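Long-range contacts in MDM10 isoform 1 (PDB 7BTX), which helps tether the endoplasmic reticulum to mitochondria within the ERMES complex and acts in late assembly of the TOM translocase of the mitochondrial outer membrane: residues 5-9 / 168-172; 30-35 / 291-295; 54-58 / 70-75; 209-215 / 229-235. All blocks are in the same frame, centred on the assembly; numbering follows the deposited sequence.

From the N terminus, helix 5-16 comes first, and interaction 1 closes a long loop by laying its start on strand 165-174 of the barrel wall. Helix 30-33 follows and makes interaction 2 with strand 292-297; the two loops cross, while the centres of interactions 1 and 2 lie about 25 Å apart on opposite sides of the chain's centre. Interaction 3, the hairpin contact 54-58 / 70-75, falls within both loops and touches interaction 1 where V8 packs on L74. Interaction 4 opens after interactions 1 and 3 have closed but lies within the loop of interaction 2, whose sheet it shares. Contacts 1 and 2 thus tie N-terminal helices to two sheets; contacts 3 and 4 pair neighbouring strands.

Interaction 1. Residues 5-9 / 168-172; sequences MDQVL and MLKGV
M5 sends CG anti to the backbone N (chi1 -156°) and bends at its last torsion, whereas K170 stays extended beyond CG, and the two chains cross at a slant. M5 SD therefore lies 3.7 Å from both K170 CG and K170 CE, resting on the aliphatic run of the lysine, and the M5 methyl continues toward V172, with CE 4.4 Å from its CG2. One turn further along, L9 meets M168 at about a right angle: L9 CD1 touches M168 SD at 3.6 Å. The other L9 methyl, CD2, is 3.8 Å from K170 NZ. The axes of 5-9 and 168-172 run nearly antiparallel, 12.2 Å apart at closest, so long side chains bridge the gap. M5 and L9 also pack on strand 152-162, through M156 and I158 respectively. An N-terminal helix against the inner wall is consistent with the VDAC and Tom40 type of outer-membrane barrel. The amine of K170 ends beside the helix, and D6 OD1 stands 4.1 Å from K170 NZ, beyond a salt bridge. The contact is thus mainly apolar and thioether packing, with a long-range charge attraction that probably steadies the buried ammonium.

Interaction 2. Residues 30-35 / 291-295; sequences TSRTLL and TFCAK
C293 sits at the centre of the contact, its side chain held between L34 and L35. L34 CD1 comes to 3.6 Å from C293 CB and also meets the T291 methyl, CG2, at 3.8 Å, the L34 and T291 side chains crossing at about a right angle. With its SG anti to the backbone N (chi1 179°), C293 reaches toward 30-35, where SG lies 3.9 Å from L35 CD2 and 4.0 Å from S31 CA. The other L35 methyl lies against K295, with L35 CD1 3.7 Å from both K295 CB and K295 CE; the lysine chain bends at chi3 and also passes S31, whose OG is 4.0 Å from K295 CD. T291, C293 and K295 face segment 30-35, while F292 and A294 between them point away. Further out, L34 N bonds back to T30 O, which fixes the turn that presents the two leucines. T281 of neighbouring strand 280-284 flanks S31, C293 and K295. T33 O and L35 O accept hydrogen bonds from K417 and K428 of strands 413-420 and 426-434, so 30-35 links two sheets of the barrel. Across this contact, leucine methyls meet a thiol, a threonine methyl and the aliphatic part of a lysine, so segment 30-35 is held to 291-295 mainly by van der Waals packing, whereas polar bonds hold it to the other sheet.

Interaction 3. Residues 54-58 / 70-75; sequences NTFNS and SLSYLY
F56 and L74 meet at a slant on one face of an antiparallel beta hairpin, strands 55-62 and 68-76, near the seam of the barrel where strand 44-48 pairs in parallel with 491-492. L74 CB lies in the plane of the F56 ring at its edge, 3.6 Å from CE2, and S72 CB also stands near that edge. F56 takes this place with CG anti to the carbonyl carbon (chi1 -51°). The face carrying F56 and S72 probably looks to the barrel interior, where V8 of helix 5-16 packs on L74; S72 OG is hydrogen-bonded to R145 NE of strand 140-147. On the other face, T55 and L71 slant across each other, methyl to methyl, with T55 CG2 3.6 Å from L71 CD1. N57 runs side by side with L71 and points the same way, and another protein chain of the assembly packs against both. Y73 crosses T55 at about a right angle and turns its edge to the hydroxyl, with T55 OG1 4.1 Å from Y73 CD1; N54 CB lies 3.8 Å from Y73 CE1. Beneath these side chains, T55 and Y73 form a non-hydrogen-bonded pair, whereas F56 and S72 bond both ways. F56 N reaches S72 O at 3.0 Å, and in return S72 N meets F56 O at 2.8 Å, nearly straight at 172°.

Interaction 4. Residues 209-215 / 229-235; sequences RVLHNFL and SSLSLGA
F214 fits its ring edge against the 229-235 backbone: L231 O lies in the ring plane, 3.2 Å from F214 CD2. With CG anti to the carbonyl carbon (chi1 -61°), the ring runs alongside the L231 side chain and slants across L233, with F214 CE2 3.8 Å from L233 CB. H212 CD2, in the same segment, stands 3.5 Å above one face, toward the rim. On the other side of the strand pair, L211 places its branched end over S232, CD2 being 3.3 Å from S232 OG. Beside it the chains come close where G234 has no side chain: L211 CA and G234 CA are 4.1 Å apart in a non-hydrogen-bonded pair. V210 and A235, the next pair, bond both ways and bring V210 CG1 to 4.2 Å from A235 CB. At the far end L215 CB leans on S229 O at 3.4 Å. Backbone bonds from H212 N to L233 O and from F214 N to L231 O carry the pairing past the regular strand. Strand 245-258 flanks 230-240, bonding G234 to T251, while R209 holds E196 of strand 194-199 by a backbone bond and a salt bridge, so this pairing helps join two sheets of the barrel.

Interaction 1. Residues 5-9 / 168-172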
loop_
_atom_site.group_PDB
_atom_site.type_symbol
_atom_site.label_atom_id
_atom_site.label_comp_id
_atom_site.label_asym_id
_atom_site.label_seq_id
_atom_site.Cartn_x
_atom_site.Cartn_y
_atom_site.Cartn_z
ATOM N N MET D 5 -13.283 -21.745 -11.990
ATOM C CA MET D 5 -13.682 -22.106 -13.347
ATOM C C MET D 5 -13.544 -23.604 -13.586
ATOM O O MET D 5 -14.230 -24.168 -14.442
ATOM C CB MET D 5 -12.848 -21.324 -14.358
ATOM C CG MET D 5 -13.499 -21.148 -15.711
ATOM S SD MET D 5 -12.306 -20.984 -17.050
ATOM C CE MET D 5 -11.867 -19.260 -16.962
ATOM N N ASP D 6 -12.665 -24.268 -12.832
ATOM C CA ASP D 6 -12.452 -25.697 -13.021
ATOM C C ASP D 6 -13.370 -26.543 -12.155
ATOM O O ASP D 6 -13.439 -27.759 -12.353
ATOM C CB ASP D 6 -10.997 -26.061 -12.733
ATOM C CG ASP D 6 -10.020 -25.150 -13.439
ATOM O OD1 ASP D 6 -10.154 -24.967 -14.667
ATOM O OD2 ASP D 6 -9.113 -24.621 -12.767
ATOM N N GLN D 7 -14.064 -25.944 -11.187
ATOM C CA GLN D 7 -15.075 -26.702 -10.460
ATOM C C GLN D 7 -16.476 -26.399 -10.966
ATOM O O GLN D 7 -17.403 -27.166 -10.694
ATOM C CB GLN D 7 -14.977 -26.441 -8.957
ATOM C CG GLN D 7 -14.842 -24.990 -8.553
ATOM C CD GLN D 7 -14.453 -24.834 -7.094
ATOM O OE1 GLN D 7 -14.622 -25.754 -6.298
ATOM N NE2 GLN D 7 -13.916 -23.674 -6.740
ATOM N N VAL D 8 -16.653 -25.288 -11.682
ATOM C CA VAL D 8 -17.830 -25.135 -12.531
ATOM C C VAL D 8 -17.774 -26.142 -13.669
ATOM O O VAL D 8 -18.778 -26.778 -14.012
ATOM C CB VAL D 8 -17.922 -23.687 -13.057
ATOM C CG1 VAL D 8 -18.986 -23.560 -14.111
ATOM C CG2 VAL D 8 -18.221 -22.728 -11.940
ATOM N N LEU D 9 -16.582 -26.328 -14.238
ATOM C CA LEU D 9 -16.397 -27.212 -15.382
ATOM C C LEU D 9 -16.605 -28.670 -14.997
ATOM O O LEU D 9 -17.238 -29.432 -15.733
ATOM C CB LEU D 9 -15.001 -26.997 -15.954
ATOM C CG LEU D 9 -14.480 -28.004 -16.961
ATOM C CD1 LEU D 9 -15.205 -27.770 -18.233
ATOM C CD2 LEU D 9 -12.995 -27.832 -17.163
ATOM N N MET D 168 -15.649 -26.058 -26.287
ATOM C CA MET D 168 -15.373 -25.255 -25.110
ATOM C C MET D 168 -14.578 -24.024 -25.491
ATOM O O MET D 168 -13.650 -24.106 -26.290
ATOM C CB MET D 168 -14.589 -26.046 -24.074
ATOM C CG MET D 168 -15.423 -26.829 -23.104
ATOM S SD MET D 168 -14.398 -27.368 -21.740
ATOM C CE MET D 168 -13.516 -25.857 -21.388
ATOM N N LEU D 169 -14.945 -22.891 -24.911
ATOM C CA LEU D 169 -14.179 -21.662 -25.005
ATOM C C LEU D 169 -13.735 -21.257 -23.610
ATOM O O LEU D 169 -14.408 -21.548 -22.624
ATOM C CB LEU D 169 -15.001 -20.540 -25.635
ATOM C CG LEU D 169 -14.889 -20.354 -27.140
ATOM C CD1 LEU D 169 -16.149 -19.726 -27.666
ATOM C CD2 LEU D 169 -13.706 -19.480 -27.453
ATOM N N LYS D 170 -12.588 -20.588 -23.529
ATOM C CA LYS D 170 -12.051 -20.191 -22.228
ATOM C C LYS D 170 -11.244 -18.907 -22.434
ATOM O O LYS D 170 -10.078 -18.959 -22.820
ATOM C CB LYS D 170 -11.195 -21.276 -21.619
ATOM C CG LYS D 170 -11.873 -22.126 -20.575
ATOM C CD LYS D 170 -11.008 -23.318 -20.242
ATOM C CE LYS D 170 -11.425 -23.978 -18.948
ATOM N NZ LYS D 170 -10.714 -25.265 -18.741
ATOM N N GLY D 171 -11.871 -17.773 -22.157
ATOM C CA GLY D 171 -11.192 -16.503 -22.226
ATOM C C GLY D 171 -10.734 -16.022 -20.867
ATOM O O GLY D 171 -11.358 -16.270 -19.840
ATOM N N VAL D 172 -9.600 -15.329 -20.872
ATOM C CA VAL D 172 -9.041 -14.683 -19.689
ATOM C C VAL D 172 -8.479 -13.344 -20.146
ATOM O O VAL D 172 -7.680 -13.289 -21.084
ATOM C CB VAL D 172 -7.957 -15.548 -19.018
ATOM C CG1 VAL D 172 -7.058 -14.703 -18.151
ATOM C CG2 VAL D 172 -8.573 -16.639 -18.169
#

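Interaction 2. Residues 30-35 / 291-295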
loop_
_atom_site.group_PDB
_atom_site.type_symbol
_atom_site.label_atom_id
_atom_site.label_comp_id
_atom_site.label_asym_id
_atom_site.label_seq_id
_atom_site.Cartn_x
_atom_site.Cartn_y
_atom_site.Cartn_z
ATOM N N THR D 30 -4.465 -38.208 -9.252
ATOM C CA THR D 30 -4.224 -38.637 -7.886
ATOM C C THR D 30 -2.807 -38.287 -7.444
ATOM O O THR D 30 -2.563 -38.102 -6.251
ATOM C CB THR D 30 -4.495 -40.136 -7.781
ATOM O OG1 THR D 30 -5.715 -40.433 -8.466
ATOM C CG2 THR D 30 -4.703 -40.539 -6.343
ATOM N N SER D 31 -1.881 -38.150 -8.388
ATOM C CA SER D 31 -0.534 -37.679 -8.102
ATOM C C SER D 31 -0.430 -36.163 -8.034
ATOM O O SER D 31 0.665 -35.650 -7.795
ATOM C CB SER D 31 0.436 -38.189 -9.165
ATOM O OG SER D 31 1.602 -37.388 -9.211
ATOM N N ARG D 32 -1.517 -35.436 -8.272
ATOM C CA ARG D 32 -1.528 -33.995 -8.073
ATOM C C ARG D 32 -2.374 -33.579 -6.885
ATOM O O ARG D 32 -2.144 -32.506 -6.318
ATOM C CB ARG D 32 -2.039 -33.283 -9.327
ATOM C CG ARG D 32 -1.200 -33.536 -10.557
ATOM C CD ARG D 32 -1.545 -32.566 -11.671
ATOM N NE ARG D 32 -2.985 -32.379 -11.823
ATOM C CZ ARG D 32 -3.705 -32.880 -12.822
ATOM N NH1 ARG D 32 -3.121 -33.610 -13.760
ATOM N NH2 ARG D 32 -5.011 -32.663 -12.879
ATOM N N THR D 33 -3.340 -34.403 -6.502
ATOM C CA THR D 33 -4.147 -34.179 -5.316
ATOM C C THR D 33 -3.381 -34.575 -4.061
ATOM O O THR D 33 -3.485 -33.907 -3.026
ATOM C CB THR D 33 -5.453 -34.971 -5.446
ATOM O OG1 THR D 33 -6.189 -34.479 -6.571
ATOM C CG2 THR D 33 -6.325 -34.846 -4.210
ATOM N N LEU D 34 -2.557 -35.615 -4.155
ATOM C CA LEU D 34 -1.849 -36.122 -2.991
ATOM C C LEU D 34 -0.483 -35.490 -2.791
ATOM O O LEU D 34 0.053 -35.564 -1.683
ATOM C CB LEU D 34 -1.711 -37.641 -3.089
ATOM C CG LEU D 34 -3.046 -38.338 -2.868
ATOM C CD1 LEU D 34 -3.010 -39.821 -3.096
ATOM C CD2 LEU D 34 -3.417 -38.088 -1.465
ATOM N N LEU D 35 0.087 -34.857 -3.811
ATOM C CA LEU D 35 1.450 -34.358 -3.709
ATOM C C LEU D 35 1.533 -32.848 -3.814
ATOM O O LEU D 35 2.216 -32.211 -3.007
ATOM C CB LEU D 35 2.323 -34.971 -4.804
ATOM C CG LEU D 35 2.335 -36.481 -4.988
ATOM C CD1 LEU D 35 3.300 -36.807 -6.076
ATOM C CD2 LEU D 35 2.674 -37.218 -3.747
ATOM N N THR D 291 -5.229 -42.811 2.172
ATOM C CA THR D 291 -4.745 -42.981 0.812
ATOM C C THR D 291 -3.218 -42.813 0.850
ATOM O O THR D 291 -2.669 -42.441 1.901
ATOM C CB THR D 291 -5.482 -41.985 -0.089
ATOM O OG1 THR D 291 -6.871 -41.985 0.252
ATOM C CG2 THR D 291 -5.425 -42.385 -1.560
ATOM N N PHE D 292 -2.535 -43.099 -0.260
ATOM C CA PHE D 292 -1.078 -43.032 -0.310
ATOM C C PHE D 292 -0.596 -42.823 -1.742
ATOM O O PHE D 292 -1.251 -43.276 -2.683
ATOM C CB PHE D 292 -0.480 -44.303 0.289
ATOM C CG PHE D 292 1.013 -44.366 0.214
ATOM C CD1 PHE D 292 1.790 -43.508 0.967
ATOM C CD2 PHE D 292 1.641 -45.280 -0.614
ATOM C CE1 PHE D 292 3.165 -43.561 0.899
ATOM C CE2 PHE D 292 3.017 -45.340 -0.688
ATOM C CZ PHE D 292 3.778 -44.481 0.070
ATOM N N CYS D 293 0.535 -42.137 -1.929
ATOM C CA CYS D 293 1.067 -41.877 -3.271
ATOM C C CYS D 293 2.579 -41.696 -3.161
ATOM O O CYS D 293 3.055 -40.784 -2.488
ATOM C CB CYS D 293 0.424 -40.656 -3.902
ATOM S SG CYS D 293 1.047 -40.236 -5.537
ATOM N N ALA D 294 3.325 -42.556 -3.852
ATOM C CA ALA D 294 4.784 -42.493 -3.832
ATOM C C ALA D 294 5.319 -42.297 -5.250
ATOM O O ALA D 294 5.589 -43.241 -5.990
ATOM C CB ALA D 294 5.357 -43.750 -3.194
ATOM N N LYS D 295 5.491 -41.037 -5.623
ATOM C CA LYS D 295 6.020 -40.731 -6.945
ATOM C C LYS D 295 7.537 -40.802 -6.939
ATOM O O LYS D 295 8.192 -40.119 -6.149
ATOM C CB LYS D 295 5.572 -39.349 -7.397
ATOM C CG LYS D 295 6.295 -38.856 -8.628
ATOM C CD LYS D 295 5.594 -37.682 -9.261
ATOM C CE LYS D 295 5.976 -36.393 -8.583
ATOM N NZ LYS D 295 5.365 -35.218 -9.254
#

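Interaction 3. Residues 54-58 / 70-75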
loop_
_atom_site.group_PDB
_atom_site.type_symbol
_atom_site.label_atom_id
_atom_site.label_comp_id
_atom_site.label_asym_id
_atom_site.label_seq_id
_atom_site.Cartn_x
_atom_site.Cartn_y
_atom_site.Cartn_z
ATOM N N ASN D 54 -28.667 -16.151 -11.071
ATOM C CA ASN D 54 -27.575 -16.525 -11.959
ATOM C C ASN D 54 -26.300 -15.747 -11.671
ATOM O O ASN D 54 -25.471 -15.587 -12.564
ATOM C CB ASN D 54 -27.989 -16.328 -13.415
ATOM C CG ASN D 54 -29.052 -17.302 -13.849
ATOM O OD1 ASN D 54 -28.990 -18.485 -13.530
ATOM N ND2 ASN D 54 -30.040 -16.812 -14.575
ATOM N N THR D 55 -26.119 -15.269 -10.446
ATOM C CA THR D 55 -25.014 -14.375 -10.135
ATOM C C THR D 55 -24.510 -14.671 -8.731
ATOM O O THR D 55 -25.310 -14.853 -7.813
ATOM C CB THR D 55 -25.458 -12.914 -10.269
ATOM O OG1 THR D 55 -25.815 -12.646 -11.626
ATOM C CG2 THR D 55 -24.377 -11.972 -9.899
ATOM N N PHE D 56 -23.190 -14.743 -8.577
ATOM C CA PHE D 56 -22.541 -15.051 -7.314
ATOM C C PHE D 56 -21.569 -13.939 -6.966
ATOM O O PHE D 56 -20.905 -13.386 -7.844
ATOM C CB PHE D 56 -21.771 -16.380 -7.369
ATOM C CG PHE D 56 -22.571 -17.528 -7.894
ATOM C CD1 PHE D 56 -23.256 -18.358 -7.030
ATOM C CD2 PHE D 56 -22.621 -17.796 -9.255
ATOM C CE1 PHE D 56 -23.995 -19.416 -7.514
ATOM C CE2 PHE D 56 -23.363 -18.840 -9.737
ATOM C CZ PHE D 56 -24.046 -19.653 -8.870
ATOM N N ASN D 57 -21.478 -13.630 -5.682
ATOM C CA ASN D 57 -20.519 -12.676 -5.159
ATOM C C ASN D 57 -19.527 -13.361 -4.243
ATOM O O ASN D 57 -19.903 -14.190 -3.416
ATOM C CB ASN D 57 -21.217 -11.550 -4.407
ATOM C CG ASN D 57 -21.543 -10.391 -5.291
ATOM O OD1 ASN D 57 -20.672 -9.865 -5.968
ATOM N ND2 ASN D 57 -22.800 -10.009 -5.328
ATOM N N SER D 58 -18.262 -13.002 -4.400
ATOM C CA SER D 58 -17.186 -13.450 -3.538
ATOM C C SER D 58 -16.486 -12.237 -2.952
ATOM O O SER D 58 -16.562 -11.135 -3.491
ATOM C CB SER D 58 -16.188 -14.314 -4.309
ATOM O OG SER D 58 -15.096 -14.696 -3.493
ATOM N N SER D 70 -15.260 -10.502 -6.337
ATOM C CA SER D 70 -15.543 -10.983 -7.678
ATOM C C SER D 70 -17.046 -11.089 -7.874
ATOM O O SER D 70 -17.785 -11.385 -6.936
ATOM C CB SER D 70 -14.882 -12.337 -7.934
ATOM O OG SER D 70 -15.689 -13.391 -7.457
ATOM N N LEU D 71 -17.485 -10.840 -9.103
ATOM C CA LEU D 71 -18.873 -11.023 -9.510
ATOM C C LEU D 71 -18.903 -12.075 -10.600
ATOM O O LEU D 71 -18.379 -11.850 -11.692
ATOM C CB LEU D 71 -19.485 -9.722 -10.025
ATOM C CG LEU D 71 -20.977 -9.651 -10.318
ATOM C CD1 LEU D 71 -21.734 -9.613 -9.046
ATOM C CD2 LEU D 71 -21.267 -8.410 -11.113
ATOM N N SER D 72 -19.520 -13.209 -10.314
ATOM C CA SER D 72 -19.612 -14.303 -11.261
ATOM C C SER D 72 -20.994 -14.324 -11.889
ATOM O O SER D 72 -21.982 -13.962 -11.258
ATOM C CB SER D 72 -19.339 -15.640 -10.579
ATOM O OG SER D 72 -18.038 -15.669 -10.032
ATOM N N TYR D 73 -21.052 -14.734 -13.147
ATOM C CA TYR D 73 -22.305 -15.043 -13.818
ATOM C C TYR D 73 -22.233 -16.504 -14.216
ATOM O O TYR D 73 -21.185 -16.961 -14.671
ATOM C CB TYR D 73 -22.522 -14.151 -15.043
ATOM C CG TYR D 73 -23.764 -14.493 -15.824
ATOM C CD1 TYR D 73 -25.008 -14.098 -15.378
ATOM C CD2 TYR D 73 -23.692 -15.217 -17.005
ATOM C CE1 TYR D 73 -26.143 -14.414 -16.072
ATOM C CE2 TYR D 73 -24.828 -15.540 -17.706
ATOM C CZ TYR D 73 -26.049 -15.134 -17.234
ATOM O OH TYR D 73 -27.192 -15.443 -17.924
ATOM N N LEU D 74 -23.318 -17.243 -14.030
ATOM C CA LEU D 74 -23.338 -18.659 -14.375
ATOM C C LEU D 74 -24.749 -19.067 -14.761
ATOM O O LEU D 74 -25.647 -19.092 -13.917
ATOM C CB LEU D 74 -22.819 -19.517 -13.223
ATOM C CG LEU D 74 -23.035 -21.025 -13.320
ATOM C CD1 LEU D 74 -22.177 -21.617 -14.404
ATOM C CD2 LEU D 74 -22.727 -21.675 -12.002
ATOM N N TYR D 75 -24.939 -19.389 -16.034
ATOM C CA TYR D 75 -26.197 -19.908 -16.548
ATOM C C TYR D 75 -25.897 -21.203 -17.283
ATOM O O TYR D 75 -24.895 -21.291 -17.996
ATOM C CB TYR D 75 -26.865 -18.896 -17.477
ATOM C CG TYR D 75 -27.979 -19.483 -18.299
ATOM C CD1 TYR D 75 -29.156 -19.905 -17.702
ATOM C CD2 TYR D 75 -27.850 -19.629 -19.670
ATOM C CE1 TYR D 75 -30.174 -20.453 -18.445
ATOM C CE2 TYR D 75 -28.863 -20.176 -20.424
ATOM C CZ TYR D 75 -30.022 -20.585 -19.806
ATOM O OH TYR D 75 -31.036 -21.130 -20.555
#

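Interaction 4. Residues 209-215 / 229-235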
loop_
_atom_site.group_PDB
_atom_site.type_symbol
_atom_site.label_atom_id
_atom_site.label_comp_id
_atom_site.label_asym_id
_atom_site.label_seq_id
_atom_site.Cartn_x
_atom_site.Cartn_y
_atom_site.Cartn_z
ATOM N N ARG D 209 -4.745 -34.126 -27.876
ATOM C CA ARG D 209 -4.624 -35.100 -26.805
ATOM C C ARG D 209 -5.380 -36.343 -27.221
ATOM O O ARG D 209 -6.297 -36.272 -28.036
ATOM C CB ARG D 209 -5.197 -34.611 -25.473
ATOM C CG ARG D 209 -4.501 -33.447 -24.821
ATOM C CD ARG D 209 -5.157 -33.190 -23.479
ATOM N NE ARG D 209 -5.032 -31.807 -23.039
ATOM C CZ ARG D 209 -5.987 -31.148 -22.395
ATOM N NH1 ARG D 209 -5.798 -29.891 -22.027
ATOM N NH2 ARG D 209 -7.136 -31.747 -22.128
ATOM N N VAL D 210 -5.001 -37.476 -26.645
ATOM C CA VAL D 210 -5.705 -38.732 -26.870
ATOM C C VAL D 210 -5.431 -39.612 -25.663
ATOM O O VAL D 210 -4.373 -39.510 -25.042
ATOM C CB VAL D 210 -5.285 -39.388 -28.206
ATOM C CG1 VAL D 210 -3.813 -39.753 -28.224
ATOM C CG2 VAL D 210 -6.160 -40.591 -28.547
ATOM N N LEU D 211 -6.407 -40.416 -25.265
ATOM C CA LEU D 211 -6.244 -41.359 -24.171
ATOM C C LEU D 211 -6.973 -42.636 -24.546
ATOM O O LEU D 211 -8.189 -42.736 -24.367
ATOM C CB LEU D 211 -6.767 -40.769 -22.863
ATOM C CG LEU D 211 -6.499 -41.498 -21.545
ATOM C CD1 LEU D 211 -6.232 -40.489 -20.467
ATOM C CD2 LEU D 211 -7.682 -42.345 -21.125
ATOM N N HIS D 212 -6.234 -43.603 -25.072
ATOM C CA HIS D 212 -6.817 -44.835 -25.588
ATOM C C HIS D 212 -6.897 -45.842 -24.450
ATOM O O HIS D 212 -5.904 -46.453 -24.065
ATOM C CB HIS D 212 -6.006 -45.374 -26.757
ATOM C CG HIS D 212 -6.706 -46.448 -27.524
ATOM N ND1 HIS D 212 -7.150 -46.268 -28.815
ATOM C CD2 HIS D 212 -7.039 -47.715 -27.186
ATOM C CE1 HIS D 212 -7.728 -47.377 -29.238
ATOM N NE2 HIS D 212 -7.673 -48.272 -28.268
ATOM N N ASN D 213 -8.097 -46.020 -23.922
ATOM C CA ASN D 213 -8.322 -47.028 -22.902
ATOM C C ASN D 213 -8.328 -48.422 -23.524
ATOM O O ASN D 213 -8.899 -48.647 -24.593
ATOM C CB ASN D 213 -9.644 -46.755 -22.191
ATOM C CG ASN D 213 -9.800 -47.554 -20.921
ATOM O OD1 ASN D 213 -8.857 -48.179 -20.447
ATOM N ND2 ASN D 213 -10.999 -47.534 -20.355
ATOM N N PHE D 214 -7.671 -49.358 -22.849
ATOM C CA PHE D 214 -7.689 -50.773 -23.200
ATOM C C PHE D 214 -8.458 -51.542 -22.129
ATOM O O PHE D 214 -9.012 -50.954 -21.197
ATOM C CB PHE D 214 -6.271 -51.337 -23.339
ATOM C CG PHE D 214 -5.442 -50.676 -24.400
ATOM C CD1 PHE D 214 -5.631 -50.980 -25.734
ATOM C CD2 PHE D 214 -4.446 -49.778 -24.059
ATOM C CE1 PHE D 214 -4.853 -50.380 -26.713
ATOM C CE2 PHE D 214 -3.668 -49.177 -25.029
ATOM C CZ PHE D 214 -3.872 -49.477 -26.356
ATOM N N LEU D 215 -8.472 -52.868 -22.278
ATOM C CA LEU D 215 -9.092 -53.819 -21.340
ATOM C C LEU D 215 -10.552 -53.527 -20.985
ATOM O O LEU D 215 -10.922 -53.518 -19.809
ATOM C CB LEU D 215 -8.269 -53.909 -20.050
ATOM C CG LEU D 215 -6.917 -54.611 -20.168
ATOM C CD1 LEU D 215 -6.144 -54.523 -18.864
ATOM C CD2 LEU D 215 -7.121 -56.061 -20.567
ATOM N N SER D 229 -9.452 -54.023 -14.068
ATOM C CA SER D 229 -8.095 -53.723 -14.497
ATOM C C SER D 229 -8.190 -52.957 -15.806
ATOM O O SER D 229 -8.793 -53.441 -16.766
ATOM C CB SER D 229 -7.243 -54.985 -14.692
ATOM O OG SER D 229 -7.291 -55.857 -13.574
ATOM N N SER D 230 -7.592 -51.769 -15.845
ATOM C CA SER D 230 -7.743 -50.926 -17.023
ATOM C C SER D 230 -6.451 -50.213 -17.390
ATOM O O SER D 230 -6.177 -49.120 -16.892
ATOM C CB SER D 230 -8.855 -49.904 -16.798
ATOM O OG SER D 230 -8.344 -48.721 -16.211
ATOM N N LEU D 231 -5.659 -50.812 -18.273
ATOM C CA LEU D 231 -4.436 -50.169 -18.727
ATOM C C LEU D 231 -4.766 -49.121 -19.777
ATOM O O LEU D 231 -5.030 -49.459 -20.931
ATOM C CB LEU D 231 -3.456 -51.208 -19.279
ATOM C CG LEU D 231 -2.007 -50.817 -19.593
ATOM C CD1 LEU D 231 -1.111 -52.002 -19.309
ATOM C CD2 LEU D 231 -1.801 -50.383 -21.036
ATOM N N SER D 232 -4.758 -47.852 -19.395
ATOM C CA SER D 232 -4.911 -46.787 -20.367
ATOM C C SER D 232 -3.570 -46.443 -21.002
ATOM O O SER D 232 -2.525 -46.982 -20.636
ATOM C CB SER D 232 -5.511 -45.554 -19.714
ATOM O OG SER D 232 -5.234 -44.418 -20.497
ATOM N N LEU D 233 -3.607 -45.524 -21.965
ATOM C CA LEU D 233 -2.406 -45.064 -22.650
ATOM C C LEU D 233 -2.703 -43.725 -23.308
ATOM O O LEU D 233 -3.638 -43.619 -24.103
ATOM C CB LEU D 233 -1.942 -46.084 -23.694
ATOM C CG LEU D 233 -0.507 -46.048 -24.236
ATOM C CD1 LEU D 233 -0.122 -47.448 -24.672
ATOM C CD2 LEU D 233 -0.274 -45.068 -25.381
ATOM N N GLY D 234 -1.912 -42.707 -23.010
ATOM C CA GLY D 234 -2.207 -41.389 -23.526
ATOM C C GLY D 234 -1.039 -40.702 -24.194
ATOM O O GLY D 234 0.104 -41.134 -24.052
ATOM N N ALA D 235 -1.318 -39.636 -24.932
ATOM C CA ALA D 235 -0.280 -38.831 -25.550
ATOM C C ALA D 235 -0.775 -37.396 -25.695
ATOM O O ALA D 235 -1.969 -37.119 -25.588
ATOM C CB ALA D 235 0.120 -39.429 -26.893
#